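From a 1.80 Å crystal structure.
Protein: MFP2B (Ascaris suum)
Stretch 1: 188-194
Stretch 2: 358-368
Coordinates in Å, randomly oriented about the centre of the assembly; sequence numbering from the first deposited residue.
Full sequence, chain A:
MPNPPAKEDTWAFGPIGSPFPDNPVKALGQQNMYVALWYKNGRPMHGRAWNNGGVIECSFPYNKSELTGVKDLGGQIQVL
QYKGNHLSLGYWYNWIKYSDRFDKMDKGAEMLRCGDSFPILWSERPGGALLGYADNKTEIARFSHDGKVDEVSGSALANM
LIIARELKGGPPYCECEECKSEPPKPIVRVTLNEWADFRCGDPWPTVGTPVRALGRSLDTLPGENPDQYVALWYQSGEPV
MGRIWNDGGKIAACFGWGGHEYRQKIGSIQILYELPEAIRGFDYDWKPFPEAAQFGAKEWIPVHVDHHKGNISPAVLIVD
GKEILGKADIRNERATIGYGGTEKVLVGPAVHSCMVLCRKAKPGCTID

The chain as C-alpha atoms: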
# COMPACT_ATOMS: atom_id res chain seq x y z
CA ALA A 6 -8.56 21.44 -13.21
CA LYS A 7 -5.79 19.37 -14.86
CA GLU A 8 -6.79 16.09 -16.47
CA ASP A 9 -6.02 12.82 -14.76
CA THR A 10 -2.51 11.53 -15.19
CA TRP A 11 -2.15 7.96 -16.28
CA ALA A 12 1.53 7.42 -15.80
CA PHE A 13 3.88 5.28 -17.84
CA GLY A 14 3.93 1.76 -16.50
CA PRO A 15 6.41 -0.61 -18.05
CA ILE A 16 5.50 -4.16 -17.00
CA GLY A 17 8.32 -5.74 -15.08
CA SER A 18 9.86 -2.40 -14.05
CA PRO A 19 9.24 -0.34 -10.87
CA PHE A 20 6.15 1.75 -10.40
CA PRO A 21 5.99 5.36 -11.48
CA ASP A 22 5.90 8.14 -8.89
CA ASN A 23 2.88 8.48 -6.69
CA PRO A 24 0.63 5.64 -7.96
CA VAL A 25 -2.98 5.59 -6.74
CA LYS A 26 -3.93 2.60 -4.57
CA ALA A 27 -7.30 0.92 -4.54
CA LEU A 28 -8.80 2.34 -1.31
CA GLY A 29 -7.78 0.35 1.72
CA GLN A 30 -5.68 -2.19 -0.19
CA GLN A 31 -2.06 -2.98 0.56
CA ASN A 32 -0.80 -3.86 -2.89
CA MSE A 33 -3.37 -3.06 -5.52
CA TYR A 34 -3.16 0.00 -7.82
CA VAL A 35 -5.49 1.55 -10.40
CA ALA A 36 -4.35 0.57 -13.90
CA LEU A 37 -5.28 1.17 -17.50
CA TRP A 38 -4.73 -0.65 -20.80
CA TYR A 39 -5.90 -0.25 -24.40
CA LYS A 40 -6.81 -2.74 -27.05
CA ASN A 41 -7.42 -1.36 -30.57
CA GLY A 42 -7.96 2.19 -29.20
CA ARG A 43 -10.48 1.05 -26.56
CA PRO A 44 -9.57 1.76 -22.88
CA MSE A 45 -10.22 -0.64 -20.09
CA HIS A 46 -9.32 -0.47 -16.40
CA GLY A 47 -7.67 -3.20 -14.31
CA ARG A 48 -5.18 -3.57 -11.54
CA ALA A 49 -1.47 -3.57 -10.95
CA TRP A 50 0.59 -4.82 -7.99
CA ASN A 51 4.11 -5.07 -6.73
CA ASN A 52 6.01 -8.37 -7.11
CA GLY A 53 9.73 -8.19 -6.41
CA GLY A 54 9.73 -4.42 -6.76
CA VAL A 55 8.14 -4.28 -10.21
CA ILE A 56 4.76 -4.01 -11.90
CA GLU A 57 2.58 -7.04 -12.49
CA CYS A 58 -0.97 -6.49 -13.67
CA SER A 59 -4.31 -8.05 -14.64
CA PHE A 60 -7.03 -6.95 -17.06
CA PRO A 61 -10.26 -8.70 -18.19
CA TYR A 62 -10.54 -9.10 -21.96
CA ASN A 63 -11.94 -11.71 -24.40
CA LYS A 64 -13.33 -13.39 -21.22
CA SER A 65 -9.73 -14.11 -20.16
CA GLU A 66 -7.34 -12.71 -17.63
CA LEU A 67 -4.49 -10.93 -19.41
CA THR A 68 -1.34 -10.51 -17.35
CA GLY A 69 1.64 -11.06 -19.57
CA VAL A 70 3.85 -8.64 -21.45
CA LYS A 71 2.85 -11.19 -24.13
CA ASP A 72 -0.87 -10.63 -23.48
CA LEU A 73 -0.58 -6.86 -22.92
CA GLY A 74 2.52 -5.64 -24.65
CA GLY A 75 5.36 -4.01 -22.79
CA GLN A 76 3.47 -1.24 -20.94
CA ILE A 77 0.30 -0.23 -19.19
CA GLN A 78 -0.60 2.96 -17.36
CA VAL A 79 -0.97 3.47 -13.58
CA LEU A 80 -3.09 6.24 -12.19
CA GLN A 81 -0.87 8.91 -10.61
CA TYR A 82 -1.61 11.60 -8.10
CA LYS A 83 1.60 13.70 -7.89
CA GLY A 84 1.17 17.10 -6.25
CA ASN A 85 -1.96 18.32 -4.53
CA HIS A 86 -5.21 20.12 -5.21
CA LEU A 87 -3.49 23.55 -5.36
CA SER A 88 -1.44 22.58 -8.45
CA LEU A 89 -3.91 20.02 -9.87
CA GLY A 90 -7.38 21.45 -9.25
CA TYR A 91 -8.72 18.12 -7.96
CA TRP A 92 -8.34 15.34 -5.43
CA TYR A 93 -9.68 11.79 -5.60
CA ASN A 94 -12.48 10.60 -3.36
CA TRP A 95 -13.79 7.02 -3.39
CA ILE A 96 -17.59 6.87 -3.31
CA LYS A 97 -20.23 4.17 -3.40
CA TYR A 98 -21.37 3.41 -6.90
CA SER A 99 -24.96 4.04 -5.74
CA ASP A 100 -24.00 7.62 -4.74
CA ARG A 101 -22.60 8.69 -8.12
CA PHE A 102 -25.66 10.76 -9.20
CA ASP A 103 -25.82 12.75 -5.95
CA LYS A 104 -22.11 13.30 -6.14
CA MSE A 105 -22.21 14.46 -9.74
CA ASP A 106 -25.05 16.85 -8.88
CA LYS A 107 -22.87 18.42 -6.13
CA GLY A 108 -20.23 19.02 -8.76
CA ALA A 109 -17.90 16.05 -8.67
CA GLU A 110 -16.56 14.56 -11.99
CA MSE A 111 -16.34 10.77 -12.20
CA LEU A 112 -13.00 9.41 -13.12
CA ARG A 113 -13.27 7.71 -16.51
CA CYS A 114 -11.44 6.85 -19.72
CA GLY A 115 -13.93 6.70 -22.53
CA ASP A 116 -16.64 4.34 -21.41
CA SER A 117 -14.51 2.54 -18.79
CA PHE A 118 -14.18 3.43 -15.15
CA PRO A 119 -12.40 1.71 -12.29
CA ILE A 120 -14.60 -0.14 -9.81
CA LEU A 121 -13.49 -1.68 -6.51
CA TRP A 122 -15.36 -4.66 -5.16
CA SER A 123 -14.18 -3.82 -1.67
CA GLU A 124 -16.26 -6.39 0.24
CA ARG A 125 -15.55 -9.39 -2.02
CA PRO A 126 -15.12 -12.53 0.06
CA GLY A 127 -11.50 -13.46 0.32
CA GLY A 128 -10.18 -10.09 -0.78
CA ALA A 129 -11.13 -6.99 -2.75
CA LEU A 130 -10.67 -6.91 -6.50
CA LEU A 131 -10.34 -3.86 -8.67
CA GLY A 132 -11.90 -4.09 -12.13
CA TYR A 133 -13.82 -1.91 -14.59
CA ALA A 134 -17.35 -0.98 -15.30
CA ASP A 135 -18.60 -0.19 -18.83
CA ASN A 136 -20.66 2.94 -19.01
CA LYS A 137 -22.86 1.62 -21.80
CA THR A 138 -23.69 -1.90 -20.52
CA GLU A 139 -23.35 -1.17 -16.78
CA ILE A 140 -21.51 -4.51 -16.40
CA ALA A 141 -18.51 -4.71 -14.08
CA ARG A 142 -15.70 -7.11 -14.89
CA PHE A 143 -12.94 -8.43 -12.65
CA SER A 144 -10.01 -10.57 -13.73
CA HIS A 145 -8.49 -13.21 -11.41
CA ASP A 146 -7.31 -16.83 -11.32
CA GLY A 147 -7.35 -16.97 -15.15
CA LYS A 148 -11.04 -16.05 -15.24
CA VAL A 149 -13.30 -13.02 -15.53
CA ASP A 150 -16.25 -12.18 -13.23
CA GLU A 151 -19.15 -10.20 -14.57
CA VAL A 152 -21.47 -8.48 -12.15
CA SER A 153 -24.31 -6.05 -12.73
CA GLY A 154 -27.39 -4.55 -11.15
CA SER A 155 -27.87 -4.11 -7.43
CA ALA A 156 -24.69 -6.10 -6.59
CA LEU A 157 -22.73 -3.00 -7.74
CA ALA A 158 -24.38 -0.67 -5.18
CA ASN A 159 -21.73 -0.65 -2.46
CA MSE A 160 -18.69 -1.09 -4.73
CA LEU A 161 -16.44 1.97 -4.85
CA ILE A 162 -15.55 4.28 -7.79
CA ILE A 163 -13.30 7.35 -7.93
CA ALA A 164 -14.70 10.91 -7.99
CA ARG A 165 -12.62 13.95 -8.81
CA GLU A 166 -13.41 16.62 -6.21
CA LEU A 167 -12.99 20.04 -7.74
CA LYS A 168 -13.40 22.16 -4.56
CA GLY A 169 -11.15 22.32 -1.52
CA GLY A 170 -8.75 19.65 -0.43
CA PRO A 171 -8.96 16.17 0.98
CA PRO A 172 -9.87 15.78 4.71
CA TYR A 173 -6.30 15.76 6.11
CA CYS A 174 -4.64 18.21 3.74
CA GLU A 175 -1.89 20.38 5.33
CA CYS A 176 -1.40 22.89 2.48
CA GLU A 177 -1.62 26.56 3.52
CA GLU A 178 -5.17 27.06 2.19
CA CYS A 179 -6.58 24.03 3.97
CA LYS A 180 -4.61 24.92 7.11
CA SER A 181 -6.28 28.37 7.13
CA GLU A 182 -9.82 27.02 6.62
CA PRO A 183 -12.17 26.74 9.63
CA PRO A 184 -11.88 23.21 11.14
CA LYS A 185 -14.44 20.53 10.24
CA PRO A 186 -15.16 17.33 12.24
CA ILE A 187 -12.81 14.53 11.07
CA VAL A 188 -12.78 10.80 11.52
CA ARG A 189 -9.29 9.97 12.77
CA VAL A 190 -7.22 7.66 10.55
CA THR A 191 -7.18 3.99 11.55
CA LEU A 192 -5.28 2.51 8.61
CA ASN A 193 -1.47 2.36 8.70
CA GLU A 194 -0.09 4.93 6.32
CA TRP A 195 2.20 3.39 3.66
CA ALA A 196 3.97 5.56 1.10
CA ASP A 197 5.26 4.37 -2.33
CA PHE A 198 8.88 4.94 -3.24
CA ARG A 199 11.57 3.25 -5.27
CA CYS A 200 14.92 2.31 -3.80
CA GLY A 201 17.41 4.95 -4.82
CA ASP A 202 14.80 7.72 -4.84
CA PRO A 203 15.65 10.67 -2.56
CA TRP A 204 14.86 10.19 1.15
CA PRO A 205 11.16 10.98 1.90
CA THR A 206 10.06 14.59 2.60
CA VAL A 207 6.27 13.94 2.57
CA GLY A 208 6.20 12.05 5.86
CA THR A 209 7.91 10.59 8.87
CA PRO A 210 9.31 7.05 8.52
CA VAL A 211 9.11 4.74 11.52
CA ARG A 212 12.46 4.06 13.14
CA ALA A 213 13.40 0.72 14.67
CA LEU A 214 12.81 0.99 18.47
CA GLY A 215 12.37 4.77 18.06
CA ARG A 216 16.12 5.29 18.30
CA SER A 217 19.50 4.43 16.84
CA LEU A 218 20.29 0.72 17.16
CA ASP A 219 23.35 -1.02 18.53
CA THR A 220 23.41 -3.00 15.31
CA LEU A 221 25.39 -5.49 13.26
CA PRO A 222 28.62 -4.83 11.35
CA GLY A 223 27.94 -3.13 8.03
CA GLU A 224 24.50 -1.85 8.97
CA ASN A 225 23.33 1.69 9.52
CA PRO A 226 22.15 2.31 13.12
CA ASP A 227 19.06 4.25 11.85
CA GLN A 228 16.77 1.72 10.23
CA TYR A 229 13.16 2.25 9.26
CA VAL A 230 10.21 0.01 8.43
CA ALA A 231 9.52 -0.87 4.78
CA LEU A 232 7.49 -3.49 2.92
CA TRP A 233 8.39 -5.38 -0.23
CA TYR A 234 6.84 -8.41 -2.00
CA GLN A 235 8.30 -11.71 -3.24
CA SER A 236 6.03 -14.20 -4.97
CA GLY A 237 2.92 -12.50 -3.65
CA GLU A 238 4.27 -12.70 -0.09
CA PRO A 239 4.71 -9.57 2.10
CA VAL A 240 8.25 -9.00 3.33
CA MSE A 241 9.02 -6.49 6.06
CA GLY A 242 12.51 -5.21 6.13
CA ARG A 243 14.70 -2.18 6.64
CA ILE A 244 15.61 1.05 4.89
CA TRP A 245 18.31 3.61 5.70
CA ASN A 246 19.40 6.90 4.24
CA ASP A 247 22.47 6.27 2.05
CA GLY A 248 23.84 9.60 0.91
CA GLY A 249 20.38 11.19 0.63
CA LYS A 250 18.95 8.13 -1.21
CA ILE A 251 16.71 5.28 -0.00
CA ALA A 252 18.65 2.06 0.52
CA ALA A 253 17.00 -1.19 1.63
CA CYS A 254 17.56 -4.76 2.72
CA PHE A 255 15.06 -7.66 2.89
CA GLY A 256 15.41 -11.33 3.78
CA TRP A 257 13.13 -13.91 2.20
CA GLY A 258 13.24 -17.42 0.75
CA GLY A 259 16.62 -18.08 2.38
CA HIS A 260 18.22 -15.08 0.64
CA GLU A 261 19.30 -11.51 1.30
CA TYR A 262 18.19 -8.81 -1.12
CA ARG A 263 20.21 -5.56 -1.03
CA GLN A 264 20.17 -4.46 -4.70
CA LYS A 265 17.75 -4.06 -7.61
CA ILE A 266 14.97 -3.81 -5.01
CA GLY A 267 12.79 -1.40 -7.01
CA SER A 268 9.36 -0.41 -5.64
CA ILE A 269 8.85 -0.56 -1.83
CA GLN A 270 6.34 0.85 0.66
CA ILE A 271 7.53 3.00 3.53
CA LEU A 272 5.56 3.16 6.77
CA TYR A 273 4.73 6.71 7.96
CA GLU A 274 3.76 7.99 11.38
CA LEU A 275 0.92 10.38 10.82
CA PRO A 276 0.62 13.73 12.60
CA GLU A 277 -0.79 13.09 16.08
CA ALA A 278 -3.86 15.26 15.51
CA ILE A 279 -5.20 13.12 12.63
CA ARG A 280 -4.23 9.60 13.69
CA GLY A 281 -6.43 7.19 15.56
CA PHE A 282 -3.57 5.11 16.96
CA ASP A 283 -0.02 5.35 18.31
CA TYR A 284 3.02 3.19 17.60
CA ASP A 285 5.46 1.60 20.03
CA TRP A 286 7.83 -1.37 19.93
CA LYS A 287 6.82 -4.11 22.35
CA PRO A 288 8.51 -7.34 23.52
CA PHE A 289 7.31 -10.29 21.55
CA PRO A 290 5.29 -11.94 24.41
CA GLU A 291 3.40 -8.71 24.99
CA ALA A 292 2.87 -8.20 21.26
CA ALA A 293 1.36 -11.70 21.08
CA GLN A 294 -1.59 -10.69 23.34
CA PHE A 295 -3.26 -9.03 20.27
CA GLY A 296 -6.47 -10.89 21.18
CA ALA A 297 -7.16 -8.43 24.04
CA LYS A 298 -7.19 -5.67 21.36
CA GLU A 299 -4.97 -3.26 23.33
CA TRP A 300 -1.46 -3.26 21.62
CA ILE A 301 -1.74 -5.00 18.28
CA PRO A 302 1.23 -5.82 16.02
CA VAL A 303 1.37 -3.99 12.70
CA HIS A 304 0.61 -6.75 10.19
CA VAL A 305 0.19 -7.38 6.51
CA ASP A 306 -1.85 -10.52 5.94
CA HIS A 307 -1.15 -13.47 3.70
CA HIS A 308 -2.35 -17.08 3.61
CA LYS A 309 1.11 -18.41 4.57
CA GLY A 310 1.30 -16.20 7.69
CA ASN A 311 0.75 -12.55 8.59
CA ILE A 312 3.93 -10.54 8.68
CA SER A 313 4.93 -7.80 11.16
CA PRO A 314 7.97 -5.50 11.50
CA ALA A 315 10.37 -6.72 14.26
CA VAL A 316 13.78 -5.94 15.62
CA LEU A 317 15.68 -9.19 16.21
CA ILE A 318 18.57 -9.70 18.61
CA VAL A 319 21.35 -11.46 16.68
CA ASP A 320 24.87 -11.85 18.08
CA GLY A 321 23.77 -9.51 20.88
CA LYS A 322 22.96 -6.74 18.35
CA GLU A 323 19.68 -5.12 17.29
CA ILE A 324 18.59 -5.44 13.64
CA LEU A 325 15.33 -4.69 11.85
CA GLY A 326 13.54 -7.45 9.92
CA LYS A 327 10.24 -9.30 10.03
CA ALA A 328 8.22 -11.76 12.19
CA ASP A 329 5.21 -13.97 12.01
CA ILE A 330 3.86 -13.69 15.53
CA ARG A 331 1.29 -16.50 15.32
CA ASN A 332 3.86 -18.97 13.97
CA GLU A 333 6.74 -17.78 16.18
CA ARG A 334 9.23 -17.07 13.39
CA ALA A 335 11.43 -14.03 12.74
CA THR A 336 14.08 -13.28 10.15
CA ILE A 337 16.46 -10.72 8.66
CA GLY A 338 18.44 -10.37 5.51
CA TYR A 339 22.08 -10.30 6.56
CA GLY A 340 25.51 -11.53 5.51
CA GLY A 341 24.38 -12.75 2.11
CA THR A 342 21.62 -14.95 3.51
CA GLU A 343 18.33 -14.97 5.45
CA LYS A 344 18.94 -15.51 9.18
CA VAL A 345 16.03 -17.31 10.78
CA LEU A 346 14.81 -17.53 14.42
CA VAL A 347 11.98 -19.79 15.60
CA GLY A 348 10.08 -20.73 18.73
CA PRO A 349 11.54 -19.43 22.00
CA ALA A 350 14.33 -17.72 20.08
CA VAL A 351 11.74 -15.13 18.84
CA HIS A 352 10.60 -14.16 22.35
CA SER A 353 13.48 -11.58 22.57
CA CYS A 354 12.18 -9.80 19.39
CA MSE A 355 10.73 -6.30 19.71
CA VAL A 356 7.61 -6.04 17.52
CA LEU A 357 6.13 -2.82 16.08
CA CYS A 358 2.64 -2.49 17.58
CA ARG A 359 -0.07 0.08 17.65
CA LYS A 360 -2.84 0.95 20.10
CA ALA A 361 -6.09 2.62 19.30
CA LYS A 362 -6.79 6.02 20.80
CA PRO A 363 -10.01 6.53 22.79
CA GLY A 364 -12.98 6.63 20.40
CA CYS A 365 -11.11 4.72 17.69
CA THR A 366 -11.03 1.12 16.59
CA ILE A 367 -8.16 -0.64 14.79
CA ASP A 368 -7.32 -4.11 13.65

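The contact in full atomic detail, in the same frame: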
# COMPACT_ATOMS: atom_id res chain seq x y z
N VAL A 188 -12.99 12.12 10.98
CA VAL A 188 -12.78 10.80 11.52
C VAL A 188 -11.28 10.64 11.58
O VAL A 188 -10.59 10.91 10.59
CB VAL A 188 -13.41 9.71 10.60
CG1 VAL A 188 -13.23 8.33 11.21
CG2 VAL A 188 -14.93 10.01 10.33
N ARG A 189 -10.73 10.24 12.72
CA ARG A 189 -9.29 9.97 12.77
C ARG A 189 -8.94 8.70 11.97
O ARG A 189 -9.73 7.76 11.86
CB ARG A 189 -8.77 9.90 14.21
CG ARG A 189 -8.73 11.28 14.87
CD ARG A 189 -8.15 11.33 16.27
NE ARG A 189 -8.98 10.64 17.25
CZ ARG A 189 -8.70 10.55 18.57
NH1 ARG A 189 -7.61 11.14 19.06
NH2 ARG A 189 -9.53 9.91 19.38
N VAL A 190 -7.72 8.70 11.44
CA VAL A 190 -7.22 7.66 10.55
C VAL A 190 -6.95 6.40 11.34
O VAL A 190 -6.29 6.45 12.37
CB VAL A 190 -5.90 8.11 9.89
CG1 VAL A 190 -5.36 7.00 9.02
CG2 VAL A 190 -6.08 9.40 9.07
N THR A 191 -7.45 5.27 10.87
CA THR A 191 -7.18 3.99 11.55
C THR A 191 -6.42 2.98 10.70
O THR A 191 -6.09 1.89 11.18
CB THR A 191 -8.50 3.38 12.01
OG1 THR A 191 -9.40 3.29 10.90
CG2 THR A 191 -9.18 4.28 13.04
N LEU A 192 -6.14 3.33 9.45
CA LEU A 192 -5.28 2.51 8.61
C LEU A 192 -3.82 2.96 8.69
O LEU A 192 -3.55 4.12 8.68
CB LEU A 192 -5.74 2.61 7.17
CG LEU A 192 -7.20 2.19 7.01
CD1 LEU A 192 -7.49 2.08 5.51
CD2 LEU A 192 -7.58 0.89 7.69
N ASN A 193 -2.90 2.03 8.77
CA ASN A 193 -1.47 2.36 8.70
C ASN A 193 -1.22 3.08 7.41
O ASN A 193 -1.75 2.69 6.35
CB ASN A 193 -0.63 1.09 8.72
CG ASN A 193 -0.78 0.29 10.01
OD1 ASN A 193 -1.13 -0.90 9.97
ND2 ASN A 193 -0.47 0.94 11.14
N GLU A 194 -0.42 4.10 7.47
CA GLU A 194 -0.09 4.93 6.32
C GLU A 194 1.19 4.40 5.66
O GLU A 194 2.26 4.39 6.27
CB GLU A 194 0.09 6.38 6.77
CG GLU A 194 0.37 7.34 5.62
CD GLU A 194 -0.87 7.76 4.87
OE1 GLU A 194 -1.99 7.34 5.24
OE2 GLU A 194 -0.72 8.54 3.91
N CYS A 358 4.06 -2.41 17.28
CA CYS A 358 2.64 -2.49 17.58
C CYS A 358 2.03 -1.11 17.56
O CYS A 358 2.74 -0.07 17.49
CB CYS A 358 2.42 -3.08 18.97
SG CYS A 358 3.09 -4.75 19.16
N ARG A 359 0.71 -1.12 17.54
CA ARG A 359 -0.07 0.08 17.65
C ARG A 359 -1.27 -0.15 18.57
O ARG A 359 -1.74 -1.26 18.74
CB ARG A 359 -0.56 0.56 16.27
CG ARG A 359 -1.33 -0.42 15.48
CD ARG A 359 -1.82 0.16 14.16
NE ARG A 359 -2.70 -0.74 13.46
CZ ARG A 359 -3.57 -0.35 12.54
NH1 ARG A 359 -3.61 0.92 12.12
NH2 ARG A 359 -4.41 -1.23 12.06
N LYS A 360 -1.75 0.95 19.12
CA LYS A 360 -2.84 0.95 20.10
C LYS A 360 -3.80 2.03 19.72
O LYS A 360 -3.39 3.19 19.57
CB LYS A 360 -2.31 1.28 21.50
CG LYS A 360 -3.45 1.40 22.55
CD LYS A 360 -2.93 1.20 24.00
CE LYS A 360 -4.13 1.22 25.04
NZ LYS A 360 -3.84 0.44 26.30
N ALA A 361 -5.06 1.68 19.64
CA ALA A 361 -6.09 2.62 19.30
C ALA A 361 -6.23 3.69 20.40
O ALA A 361 -6.18 3.38 21.60
CB ALA A 361 -7.40 1.94 19.15
N LYS A 362 -6.41 4.91 19.95
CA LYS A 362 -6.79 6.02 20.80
C LYS A 362 -8.26 5.89 21.23
O LYS A 362 -9.09 5.24 20.56
CB LYS A 362 -6.58 7.34 20.07
CG LYS A 362 -5.12 7.74 19.92
CD LYS A 362 -4.96 9.15 19.31
CE LYS A 362 -3.50 9.55 19.03
NZ LYS A 362 -2.66 9.70 20.29
N PRO A 363 -8.61 6.54 22.36
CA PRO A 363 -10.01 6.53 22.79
C PRO A 363 -10.92 7.04 21.67
O PRO A 363 -10.60 8.02 21.00
CB PRO A 363 -10.02 7.50 23.99
CG PRO A 363 -8.60 7.54 24.49
CD PRO A 363 -7.73 7.32 23.25
N GLY A 364 -12.03 6.34 21.46
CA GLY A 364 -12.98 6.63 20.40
C GLY A 364 -12.71 5.97 19.06
O GLY A 364 -13.56 6.05 18.16
N CYS A 365 -11.56 5.32 18.94
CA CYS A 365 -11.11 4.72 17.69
C CYS A 365 -10.99 3.21 17.81
O CYS A 365 -10.80 2.66 18.89
CB CYS A 365 -9.75 5.31 17.29
SG CYS A 365 -9.80 7.12 17.18
N THR A 366 -11.13 2.54 16.67
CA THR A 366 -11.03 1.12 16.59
C THR A 366 -10.04 0.75 15.46
O THR A 366 -10.14 1.28 14.33
CB THR A 366 -12.41 0.55 16.30
OG1 THR A 366 -13.30 0.82 17.42
CG2 THR A 366 -12.33 -0.95 16.22
N ILE A 367 -9.11 -0.12 15.78
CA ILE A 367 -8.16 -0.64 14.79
C ILE A 367 -8.18 -2.16 14.78
O ILE A 367 -8.70 -2.79 15.69
CB ILE A 367 -6.73 -0.13 15.05
CG1 ILE A 367 -6.20 -0.71 16.37
CG2 ILE A 367 -6.73 1.41 15.03
CD1 ILE A 367 -4.75 -0.48 16.65
N ASP A 368 -7.62 -2.71 13.72
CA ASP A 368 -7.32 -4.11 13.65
C ASP A 368 -5.79 -4.36 13.62
O ASP A 368 -5.48 -5.58 13.49
CB ASP A 368 -7.99 -4.70 12.40
CG ASP A 368 -7.23 -4.38 11.14
OD1 ASP A 368 -6.34 -3.50 11.16
OD2 ASP A 368 -7.44 -4.97 10.05
O HOH W 1 -7.34 -0.60 11.47

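Two arginines, one from each stretch, reach across this contact in opposite directions, yet only one of them makes a direct hydrogen bond to the other stretch. Arg359 reaches out of the strand at 358-361 and donates a hydrogen bond from NH1 to the backbone carbonyl of Thr191, with 2.8 Å between Arg359 NH1 and Thr191 O and an N-H...O angle of 143°. Arg189 comes just as close to a carbonyl, Arg189 NH2 lying 2.7 Å from Pro363 O near the plane of the guanidinium, but the angle is poor and the pair does not count as a hydrogen bond. One rule to read here is that distance alone does not certify a polar contact.

The Arg359 site is the better organized of the two. Chi1 stands at 55° (p) and chi2 and chi3 are both t, so the side chain runs extended from CA to NE and carries the guanidinium to Thr191 O, which sits at the guanidinium edge. The second terminal nitrogen is held from within its own stretch: Arg359 NH2 and Asp368 OD1 form a salt bridge at 3.1 Å, tying the strand to the last residue of the chain. Water 1 completes the cluster. Its oxygen donates to Thr191 O at 2.8 Å, accepts from Asp368 N at 3.1 Å, and accepts weakly from Arg359 NH2 at 3.1 Å. Thr191 O therefore receives two hydrogen bonds, one from the arginine and one from the water, and a single carbonyl of a loop without regular structure becomes the polar centre of the contact.

Asn193 packs against the same guanidinium, with OD1 over one face. Asn193 ND2 lies 3.3 Å from Arg359 NH1, but both are donors, so this is an approach without a bond; ND2 finds its hydrogen bond elsewhere in the structure.

Around this polar centre the packing is modest. Thr191 points its CA-to-CB bond toward the second stretch, and with chi1 at 54° (p) its methyl, Thr191 CG2, comes 3.4 Å from Thr366 O and 4.4 Å from Cys365 CB. Thr191 CB also lies 4.0 Å from Ile367 CG2. Val190 and Leu192, the neighbours of Thr191, direct their CB atoms away, so the chain presents Arg189 and Thr191 in alternation.

Arg189 lies along a type II turn from Lys362 to Cys365, closed by the backbone hydrogen bond from Cys365 N to Lys362 O at 3.0 Å. Lys362 CB covers one face of the Arg189 guanidinium, and Arg189 NH1 is 3.3 Å from Lys362 CD: the arginine meets the aliphatic carbon of the lysine, while the end of the lysine leads away and its NZ is bonded elsewhere in the structure. Cys365 SG stands 3.6 Å from Arg189 NH2. Gly364, at phi 88° and psi -8°, suits the turn for a local reason, since a CB there would be jammed against the preceding carbonyl oxygen.

The whole contact buries 403 Å², counting both sides.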